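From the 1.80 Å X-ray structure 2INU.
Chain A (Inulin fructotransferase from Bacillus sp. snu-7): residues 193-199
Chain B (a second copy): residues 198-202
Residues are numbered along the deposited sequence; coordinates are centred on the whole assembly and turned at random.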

# COMPACT_ATOMS: atom_id res chain seq x y z
N ASP A 193 2.87 9.93 16.06
CA ASP A 193 2.68 8.64 16.69
C ASP A 193 1.54 7.94 15.95
O ASP A 193 0.43 8.46 15.88
CB ASP A 193 2.37 8.89 18.18
CG ASP A 193 2.06 7.63 18.95
OD1 ASP A 193 2.43 6.52 18.50
OD2 ASP A 193 1.45 7.75 20.04
N ALA A 194 1.83 6.76 15.39
CA ALA A 194 0.85 5.98 14.63
C ALA A 194 0.34 6.79 13.45
O ALA A 194 -0.81 6.63 13.02
CB ALA A 194 -0.31 5.56 15.52
N LEU A 195 1.20 7.67 12.95
CA LEU A 195 0.86 8.53 11.82
C LEU A 195 0.87 7.75 10.53
O LEU A 195 1.58 6.75 10.37
CB LEU A 195 1.86 9.68 11.68
CG LEU A 195 1.77 10.44 10.35
CD1 LEU A 195 0.47 11.23 10.29
CD2 LEU A 195 2.96 11.37 10.21
N ARG A 196 0.06 8.21 9.59
CA ARG A 196 0.02 7.57 8.31
C ARG A 196 -0.07 8.59 7.20
O ARG A 196 -0.97 9.44 7.16
CB ARG A 196 -1.14 6.62 8.21
CG ARG A 196 -1.04 5.74 6.99
CD ARG A 196 -2.30 4.99 6.85
NE ARG A 196 -2.59 4.30 8.09
CZ ARG A 196 -3.81 4.18 8.59
NH1 ARG A 196 -4.85 4.71 7.96
NH2 ARG A 196 -4.00 3.51 9.72
N VAL A 197 0.90 8.48 6.31
CA VAL A 197 1.03 9.33 5.16
C VAL A 197 1.06 8.32 4.02
O VAL A 197 2.01 7.55 3.89
CB VAL A 197 2.36 10.11 5.26
CG1 VAL A 197 2.56 10.97 4.04
CG2 VAL A 197 2.36 10.96 6.52
N ASN A 198 0.01 8.31 3.21
CA ASN A 198 -0.10 7.35 2.11
C ASN A 198 -0.95 7.85 0.94
O ASN A 198 -1.89 8.62 1.14
CB ASN A 198 -0.72 6.05 2.63
CG ASN A 198 -2.19 6.20 2.94
OD1 ASN A 198 -2.57 7.01 3.80
ND2 ASN A 198 -3.03 5.44 2.24
N ASP A 199 -0.61 7.40 -0.26
CA ASP A 199 -1.34 7.75 -1.48
C ASP A 199 -1.35 9.26 -1.76
O ASP A 199 -2.38 9.80 -2.18
CB ASP A 199 -2.78 7.24 -1.36
CG ASP A 199 -3.49 7.17 -2.70
OD1 ASP A 199 -3.15 6.28 -3.51
OD2 ASP A 199 -4.39 8.00 -2.94
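Chain B, residues 198-202: NDNMI

In chain A, R196(A), V197(A) and N198(A) form a strand, with phi/psi between -124/112 and -153/149. A194(A), at 59/30, lies in the left-handed region, two residues before the strand starts. In chain B, D199(B) has a similar left-handed backbone, at 60/42; N200(B) then returns to extended angles, and a strand begins at M201(B). The end-to-end vectors, CA of A194(A) to CA of N198(A) against CA of D199(B) to CA of M201(B), differ by 167°, so the segments run nearly antiparallel. Their register follows from the nearest alpha carbons: CA of A194(A) lies 8.7 Å from CA of M201(B), and CA of R196(A) lies 8.6 Å from CA of D199(B). Such separations are too wide for backbone pairing as in a sheet, so side chains fill the gap, and together the stretches bury 271 Å².

The CA-to-CB bonds of A194(A), R196(A) and N198(A) point toward chain B, whereas that of L195(A) points away. R196(A) contributes the largest covered area, 82 Å². Its guanidinium has the backbone C of D199(B) over one face and N of M201(B) at its edge. A salt bridge joins NH1 of R196(A) to OD1 of D199(B) at 3.0 Å, although that oxygen is crowded in the model and its position is less certain. NH2 of R196(A) comes within 3.1 Å of O of N200(B), but the angle is too poor for a hydrogen bond.

The other carboxylate oxygen of D199(B) accepts a hydrogen bond: ND2 of N198(A) donates to OD2 of D199(B) at 3.2 Å, with an angle of 142° at the hydrogen. At the other end the contact is apolar, CB of A194(A) meeting CE of the selenomethionine M201(B) at 3.6 Å.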

# COMPACT_ATOMS: atom_id res chain seq x y z
N ASN B 198 -7.20 -2.89 4.40
CA ASN B 198 -6.10 -1.95 4.21
C ASN B 198 -6.39 -0.55 4.73
O ASN B 198 -7.54 -0.11 4.74
CB ASN B 198 -5.76 -1.84 2.72
CG ASN B 198 -6.84 -1.09 1.95
OD1 ASN B 198 -8.00 -1.52 1.90
ND2 ASN B 198 -6.46 0.03 1.35
N ASP B 199 -5.34 0.15 5.16
CA ASP B 199 -5.44 1.52 5.65
C ASP B 199 -6.37 1.66 6.88
O ASP B 199 -7.15 2.60 6.97
CB ASP B 199 -5.95 2.42 4.53
CG ASP B 199 -5.25 3.76 4.49
OD1 ASP B 199 -4.20 3.92 5.15
OD2 ASP B 199 -5.75 4.67 3.80
N ASN B 200 -6.26 0.73 7.83
CA ASN B 200 -7.08 0.78 9.04
C ASN B 200 -6.26 0.94 10.31
O ASN B 200 -5.07 0.65 10.34
CB ASN B 200 -7.95 -0.48 9.20
CG ASN B 200 -8.76 -0.81 7.97
OD1 ASN B 200 -9.95 -0.23 7.88
ND2 ASN B 200 -8.32 -1.57 7.11
N MSE B 201 -6.94 1.39 11.37
CA MSE B 201 -6.34 1.57 12.69
C MSE B 201 -7.12 0.69 13.65
O MSE B 201 -8.23 1.05 14.07
CB MSE B 201 -6.42 3.03 13.13
CG MSE B 201 -6.06 3.27 14.58
SE MSE B 201 -4.26 2.81 15.00
CE MSE B 201 -3.36 4.31 14.18
N ILE B 202 -6.54 -0.46 13.97
CA ILE B 202 -7.17 -1.43 14.85
C ILE B 202 -6.28 -1.61 16.08
O ILE B 202 -5.29 -2.34 16.02
CB ILE B 202 -7.27 -2.78 14.15
CG1 ILE B 202 -7.68 -2.57 12.69
CG2 ILE B 202 -8.28 -3.67 14.87
CD1 ILE B 202 -7.66 -3.81 11.86